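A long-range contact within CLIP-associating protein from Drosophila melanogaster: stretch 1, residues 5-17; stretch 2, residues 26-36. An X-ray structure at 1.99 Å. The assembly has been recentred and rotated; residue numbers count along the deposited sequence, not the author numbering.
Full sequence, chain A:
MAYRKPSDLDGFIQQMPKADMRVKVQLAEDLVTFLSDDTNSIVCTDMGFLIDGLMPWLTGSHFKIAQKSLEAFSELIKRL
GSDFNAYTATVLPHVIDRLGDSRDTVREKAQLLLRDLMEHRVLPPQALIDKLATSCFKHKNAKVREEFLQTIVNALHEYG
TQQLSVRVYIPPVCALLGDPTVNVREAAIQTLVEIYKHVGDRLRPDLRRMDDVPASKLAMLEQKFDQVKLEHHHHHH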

ATOM      1  N   LYS A   5      24.402  16.859   6.574  1.00 85.34           N
ATOM      2  CA  LYS A   5      24.690  17.914   7.538  1.00 79.74           C
ATOM      3  C   LYS A   5      23.946  17.739   8.865  1.00 80.98           C
ATOM      4  O   LYS A   5      24.581  17.555   9.905  1.00 84.12           O
ATOM      5  CB  LYS A   5      24.396  19.298   6.948  1.00 77.44           C
ATOM      6  CG  LYS A   5      25.427  19.788   5.952  1.00 86.07           C
ATOM      7  CD  LYS A   5      25.173  21.231   5.558  1.00 85.59           C
ATOM      8  CE  LYS A   5      23.741  21.422   5.105  1.00 84.56           C
ATOM      9  NZ  LYS A   5      23.584  22.622   4.240  1.00 85.25           N
ATOM     10  N   PRO A   6      22.597  17.782   8.832  1.00 72.40           N
ATOM     11  CA  PRO A   6      21.777  17.920  10.047  1.00 61.32           C
ATOM     12  C   PRO A   6      22.092  16.891  11.131  1.00 58.07           C
ATOM     13  O   PRO A   6      22.434  15.754  10.822  1.00 59.59           O
ATOM     14  CB  PRO A   6      20.346  17.737   9.527  1.00 60.01           C
ATOM     15  CG  PRO A   6      20.419  18.110   8.090  1.00 64.97           C
ATOM     16  CD  PRO A   6      21.761  17.648   7.625  1.00 68.55           C
ATOM     17  N   SER A   7      21.965  17.294  12.392  1.00 63.30           N
ATOM     18  CA  SER A   7      22.345  16.442  13.517  1.00 61.10           C
ATOM     19  C   SER A   7      21.126  15.933  14.277  1.00 55.69           C
ATOM     20  O   SER A   7      21.197  14.931  15.004  1.00 49.80           O
ATOM     21  CB  SER A   7      23.279  17.204  14.463  1.00 61.02           C
ATOM     22  OG  SER A   7      22.720  18.451  14.833  1.00 53.83           O
ATOM     23  N   ASP A   8      20.002  16.620  14.113  1.00 52.20           N
ATOM     24  CA  ASP A   8      18.755  16.153  14.717  1.00 54.36           C
ATOM     25  C   ASP A   8      17.542  16.491  13.860  1.00 48.18           C
ATOM     26  O   ASP A   8      17.657  17.163  12.832  1.00 48.20           O
ATOM     27  CB  ASP A   8      18.588  16.722  16.125  1.00 56.58           C
ATOM     28  CG  ASP A   8      18.567  18.227  16.139  1.00 56.24           C
ATOM     29  OD1 ASP A   8      18.641  18.811  17.240  1.00 65.58           O
ATOM     30  OD2 ASP A   8      18.483  18.827  15.048  1.00 51.43           O
ATOM     31  N   LEU A   9      16.377  16.024  14.292  1.00 46.65           N
ATOM     32  CA  LEU A   9      15.154  16.247  13.529  1.00 56.05           C
ATOM     33  C   LEU A   9      14.887  17.726  13.238  1.00 53.45           C
ATOM     34  O   LEU A   9      14.572  18.096  12.106  1.00 48.24           O
ATOM     35  CB  LEU A   9      13.960  15.625  14.250  1.00 56.62           C
ATOM     36  CG  LEU A   9      13.439  14.300  13.701  1.00 59.68           C
ATOM     37  CD1 LEU A   9      12.089  14.534  13.073  1.00 71.38           C
ATOM     38  CD2 LEU A   9      14.401  13.696  12.690  1.00 53.84           C
ATOM     39  N   ASP A  10      15.026  18.573  14.255  1.00 49.56           N
ATOM     40  CA  ASP A  10      14.781  20.000  14.080  1.00 46.23           C
ATOM     41  C   ASP A  10      15.659  20.574  12.973  1.00 53.18           C
ATOM     42  O   ASP A  10      15.212  21.404  12.180  1.00 47.41           O
ATOM     43  CB  ASP A  10      15.002  20.752  15.395  1.00 67.59           C
ATOM     44  CG  ASP A  10      13.819  20.628  16.337  1.00 70.02           C
ATOM     45  OD1 ASP A  10      12.669  20.691  15.851  1.00 74.69           O
ATOM     46  OD2 ASP A  10      14.038  20.475  17.558  1.00 69.17           O
ATOM     47  N   GLY A  11      16.906  20.116  12.920  1.00 53.50           N
ATOM     48  CA  GLY A  11      17.822  20.503  11.862  1.00 50.12           C
ATOM     49  C   GLY A  11      17.311  20.149  10.473  1.00 50.99           C
ATOM     50  O   GLY A  11      17.383  20.968   9.557  1.00 53.33           O
ATOM     51  N   PHE A  12      16.806  18.927  10.304  1.00 48.89           N
ATOM     52  CA  PHE A  12      16.237  18.526   9.024  1.00 49.21           C
ATOM     53  C   PHE A  12      15.036  19.403   8.682  1.00 50.84           C
ATOM     54  O   PHE A  12      14.935  19.934   7.580  1.00 51.58           O
ATOM     55  CB  PHE A  12      15.810  17.050   9.041  1.00 56.07           C
ATOM     56  CG  PHE A  12      16.947  16.084   8.851  1.00 56.86           C
ATOM     57  CD1 PHE A  12      17.478  15.858   7.590  1.00 53.81           C
ATOM     58  CD2 PHE A  12      17.478  15.394   9.931  1.00 56.33           C
ATOM     59  CE1 PHE A  12      18.526  14.970   7.411  1.00 57.58           C
ATOM     60  CE2 PHE A  12      18.525  14.503   9.760  1.00 56.72           C
ATOM     61  CZ  PHE A  12      19.051  14.293   8.499  1.00 59.90           C
ATOM     62  N   ILE A  13      14.124  19.544   9.639  1.00 48.10           N
ATOM     63  CA  ILE A  13      12.900  20.309   9.429  1.00 54.66           C
ATOM     64  C   ILE A  13      13.195  21.737   8.955  1.00 62.27           C
ATOM     65  O   ILE A  13      12.571  22.231   8.018  1.00 67.72           O
ATOM     66  CB  ILE A  13      12.059  20.363  10.716  1.00 56.11           C
ATOM     67  CG1 ILE A  13      11.561  18.963  11.088  1.00 57.34           C
ATOM     68  CG2 ILE A  13      10.897  21.335  10.552  1.00 61.32           C
ATOM     69  CD1 ILE A  13      11.204  18.807  12.555  1.00 53.73           C
ATOM     70  N   GLN A  14      14.153  22.391   9.598  1.00 61.13           N
ATOM     71  CA  GLN A  14      14.471  23.778   9.266  1.00 65.33           C
ATOM     72  C   GLN A  14      15.008  23.933   7.843  1.00 64.54           C
ATOM     73  O   GLN A  14      14.666  24.883   7.141  1.00 70.31           O
ATOM     74  CB  GLN A  14      15.459  24.354  10.286  1.00 77.63           C
ATOM     75  CG  GLN A  14      14.885  24.449  11.691  1.00 86.16           C
ATOM     76  CD  GLN A  14      15.951  24.474  12.766  1.00 98.03           C
ATOM     77  OE1 GLN A  14      17.126  24.211  12.500  1.00104.37           O
ATOM     78  NE2 GLN A  14      15.547  24.786  13.994  1.00 98.76           N
ATOM     79  N   GLN A  15      15.830  22.982   7.417  1.00 61.36           N
ATOM     80  CA  GLN A  15      16.548  23.097   6.156  1.00 66.20           C
ATOM     81  C   GLN A  15      15.748  22.611   4.953  1.00 74.54           C
ATOM     82  O   GLN A  15      16.120  22.874   3.810  1.00 77.16           O
ATOM     83  CB  GLN A  15      17.862  22.329   6.246  1.00 75.41           C
ATOM     84  CG  GLN A  15      18.976  22.930   5.426  1.00 88.31           C
ATOM     85  CD  GLN A  15      20.214  22.061   5.420  1.00 97.48           C
ATOM     86  OE1 GLN A  15      20.596  21.490   6.445  1.00 94.00           O
ATOM     87  NE2 GLN A  15      20.848  21.950   4.256  1.00103.94           N
HETATM   88  N   MSE A  16      14.655  21.896   5.215  1.00 73.59           N
HETATM   89  CA  MSE A  16      13.820  21.334   4.155  1.00 77.81           C
HETATM   90  C   MSE A  16      13.129  22.373   3.271  1.00 90.24           C
HETATM   91  O   MSE A  16      13.193  22.283   2.046  1.00 96.28           O
HETATM   92  CB  MSE A  16      12.788  20.352   4.736  1.00 66.87           C
HETATM   93  CG  MSE A  16      13.303  18.930   4.865  1.00 57.21           C
HETATM   94 SE   MSE A  16      12.302  17.840   6.140  1.00 66.75          SE
HETATM   95  CE  MSE A  16      10.939  17.045   4.966  1.00 49.55           C
ATOM     96  N   PRO A  17      12.452  23.357   3.881  1.00 98.79           N
ATOM     97  CA  PRO A  17      11.714  24.322   3.062  1.00107.25           C
ATOM     98  C   PRO A  17      12.604  25.016   2.034  1.00117.26           C
ATOM     99  O   PRO A  17      12.338  24.924   0.836  1.00119.59           O
ATOM    100  CB  PRO A  17      11.203  25.334   4.092  1.00107.91           C
ATOM    101  CG  PRO A  17      11.118  24.559   5.362  1.00107.09           C
ATOM    102  CD  PRO A  17      12.270  23.601   5.322  1.00103.95           C
ATOM    103  N   GLN A  26      20.172  14.910  -1.133  1.00 71.64           N
ATOM    104  CA  GLN A  26      21.097  14.501  -0.085  1.00 77.73           C
ATOM    105  C   GLN A  26      20.396  14.542   1.268  1.00 65.15           C
ATOM    106  O   GLN A  26      20.544  13.643   2.100  1.00 64.96           O
ATOM    107  CB  GLN A  26      22.343  15.391  -0.070  1.00 96.36           C
ATOM    108  CG  GLN A  26      23.523  14.764  -0.769  1.00110.14           C
ATOM    109  CD  GLN A  26      23.874  13.405  -0.184  1.00117.17           C
ATOM    110  OE1 GLN A  26      24.080  12.436  -0.914  1.00122.08           O
ATOM    111  NE2 GLN A  26      23.941  13.330   1.142  1.00116.94           N
ATOM    112  N   LEU A  27      19.648  15.617   1.482  1.00 58.17           N
ATOM    113  CA  LEU A  27      18.834  15.779   2.674  1.00 56.62           C
ATOM    114  C   LEU A  27      17.866  14.592   2.821  1.00 56.67           C
ATOM    115  O   LEU A  27      17.744  13.999   3.896  1.00 56.94           O
ATOM    116  CB  LEU A  27      18.064  17.095   2.564  1.00 58.38           C
ATOM    117  CG  LEU A  27      17.687  17.869   3.819  1.00 66.50           C
ATOM    118  CD1 LEU A  27      18.836  17.859   4.815  1.00 63.10           C
ATOM    119  CD2 LEU A  27      17.323  19.298   3.448  1.00 76.07           C
ATOM    120  N   ALA A  28      17.195  14.238   1.730  1.00 53.00           N
ATOM    121  CA  ALA A  28      16.255  13.117   1.753  1.00 52.90           C
ATOM    122  C   ALA A  28      16.955  11.819   2.140  1.00 56.28           C
ATOM    123  O   ALA A  28      16.480  11.084   3.002  1.00 50.62           O
ATOM    124  CB  ALA A  28      15.561  12.969   0.410  1.00 41.54           C
ATOM    125  N   GLU A  29      18.096  11.547   1.514  1.00 63.23           N
ATOM    126  CA  GLU A  29      18.828  10.320   1.795  1.00 64.56           C
ATOM    127  C   GLU A  29      19.284  10.284   3.249  1.00 56.08           C
ATOM    128  O   GLU A  29      19.195   9.255   3.913  1.00 55.58           O
ATOM    129  CB  GLU A  29      20.028  10.179   0.857  1.00 83.01           C
ATOM    130  CG  GLU A  29      20.573   8.760   0.760  1.00 97.36           C
ATOM    131  CD  GLU A  29      21.925   8.699   0.072  1.00112.10           C
ATOM    132  OE1 GLU A  29      22.298   9.687  -0.597  1.00116.28           O
ATOM    133  OE2 GLU A  29      22.614   7.665   0.203  1.00116.71           O
ATOM    134  N   ASP A  30      19.766  11.418   3.746  1.00 57.28           N
ATOM    135  CA  ASP A  30      20.272  11.483   5.111  1.00 51.36           C
ATOM    136  C   ASP A  30      19.159  11.381   6.143  1.00 51.06           C
ATOM    137  O   ASP A  30      19.326  10.735   7.175  1.00 51.42           O
ATOM    138  CB  ASP A  30      21.078  12.760   5.324  1.00 51.22           C
ATOM    139  CG  ASP A  30      22.359  12.776   4.518  1.00 62.38           C
ATOM    140  OD1 ASP A  30      22.875  11.677   4.212  1.00 66.42           O
ATOM    141  OD2 ASP A  30      22.846  13.884   4.194  1.00 57.57           O
ATOM    142  N   LEU A  31      18.028  12.021   5.859  1.00 53.32           N
ATOM    143  CA  LEU A  31      16.852  11.913   6.719  1.00 50.14           C
ATOM    144  C   LEU A  31      16.501  10.440   6.932  1.00 46.56           C
ATOM    145  O   LEU A  31      16.366   9.979   8.068  1.00 44.59           O
ATOM    146  CB  LEU A  31      15.663  12.667   6.107  1.00 60.30           C
ATOM    147  CG  LEU A  31      14.488  13.105   6.999  1.00 58.76           C
ATOM    148  CD1 LEU A  31      13.265  13.453   6.167  1.00 51.80           C
ATOM    149  CD2 LEU A  31      14.129  12.033   7.955  1.00 56.34           C
ATOM    150  N   VAL A  32      16.357   9.699   5.838  1.00 44.81           N
ATOM    151  CA  VAL A  32      16.057   8.272   5.937  1.00 46.12           C
ATOM    152  C   VAL A  32      17.124   7.525   6.754  1.00 46.52           C
ATOM    153  O   VAL A  32      16.806   6.755   7.660  1.00 46.82           O
ATOM    154  CB  VAL A  32      15.892   7.624   4.549  1.00 46.86           C
ATOM    155  CG1 VAL A  32      15.713   6.124   4.690  1.00 43.97           C
ATOM    156  CG2 VAL A  32      14.706   8.237   3.817  1.00 41.69           C
ATOM    157  N   THR A  33      18.393   7.772   6.444  1.00 51.72           N
ATOM    158  CA  THR A  33      19.481   7.169   7.204  1.00 53.23           C
ATOM    159  C   THR A  33      19.343   7.471   8.691  1.00 49.26           C
ATOM    160  O   THR A  33      19.481   6.585   9.532  1.00 51.13           O
ATOM    161  CB  THR A  33      20.845   7.671   6.721  1.00 56.34           C
ATOM    162  OG1 THR A  33      21.075   7.205   5.385  1.00 61.55           O
ATOM    163  CG2 THR A  33      21.953   7.164   7.632  1.00 58.83           C
ATOM    164  N   PHE A  34      19.064   8.728   9.004  1.00 46.43           N
ATOM    165  CA  PHE A  34      18.931   9.171  10.385  1.00 38.81           C
ATOM    166  C   PHE A  34      17.828   8.406  11.107  1.00 42.20           C
ATOM    167  O   PHE A  34      18.050   7.841  12.174  1.00 46.64           O
ATOM    168  CB  PHE A  34      18.637  10.675  10.426  1.00 42.09           C
ATOM    169  CG  PHE A  34      18.467  11.222  11.814  1.00 45.06           C
ATOM    170  CD1 PHE A  34      19.547  11.770  12.493  1.00 45.11           C
ATOM    171  CD2 PHE A  34      17.230  11.193  12.440  1.00 48.00           C
ATOM    172  CE1 PHE A  34      19.399  12.279  13.776  1.00 49.45           C
ATOM    173  CE2 PHE A  34      17.071  11.698  13.723  1.00 45.55           C
ATOM    174  CZ  PHE A  34      18.157  12.247  14.388  1.00 51.68           C
ATOM    175  N   LEU A  35      16.634   8.396  10.515  1.00 42.21           N
ATOM    176  CA  LEU A  35      15.478   7.738  11.116  1.00 40.33           C
ATOM    177  C   LEU A  35      15.642   6.223  11.191  1.00 46.45           C
ATOM    178  O   LEU A  35      15.019   5.564  12.029  1.00 44.63           O
ATOM    179  CB  LEU A  35      14.207   8.072  10.323  1.00 37.25           C
ATOM    180  CG  LEU A  35      13.773   9.539  10.329  1.00 42.04           C
ATOM    181  CD1 LEU A  35      12.553   9.721   9.453  1.00 46.21           C
ATOM    182  CD2 LEU A  35      13.486  10.015  11.738  1.00 39.35           C
ATOM    183  N   SER A  36      16.464   5.663  10.306  1.00 41.63           N
ATOM    184  CA  SER A  36      16.639   4.212  10.264  1.00 51.76           C
ATOM    185  C   SER A  36      17.451   3.690  11.451  1.00 55.36           C
ATOM    186  O   SER A  36      17.268   2.556  11.896  1.00 57.74           O
ATOM    187  CB  SER A  36      17.295   3.794   8.950  1.00 54.64           C
ATOM    188  OG  SER A  36      16.450   4.102   7.853  1.00 53.80           O
TER
HETATM  189  O   HOH W   1      22.376  16.733   4.129  1.00 53.53           O

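Helices 9-17 and 26-36 pack nearly antiparallel, at 160° between their N-to-C directions; the two stretches together bury 539 Å², both sides summed, without a direct hydrogen bond between them. F12 is the knob, seated among L27, D30, L31 and F34. Its chi1 of -80° (m) carries the ring across to the second helix, where one face covers the backbone of L31, with L31 CA 4.0 Å from the centroid of the F12 ring. A flat side chain suits this place, since the helix backbone can approach its face closely.

F34, with chi1 at 179° (t), reaches toward the start of the first helix. The F12 edge meets its face in an offset edge-to-face pair, centroids 5.6 Å apart, and F34 CE2 lies 3.5 Å from L9 CD2. L9 leaves its backbone sideways; its chi angles (-103° and -110°, both between wells) place CD2 against both F34 and L35.

Buried L27 likewise starts sideways, but its branched end suits a site with apolar neighbours for both methyls: in the t, p conformation CD1 meets P6 CG (3.6 Å) and F12 CD1 (3.7 Å), while CD2 lies 4.3 Å from CG of selenomethionine M16.

At the polar margin, water 1 donates to D30 OD2 (2.9 Å) and accepts from K5 N (3.2 Å). D8, chi1 59° (p), caps the first helix: its short carboxylate reaches back to a free backbone N-H, OD2 accepting from G11 N at 2.9 Å.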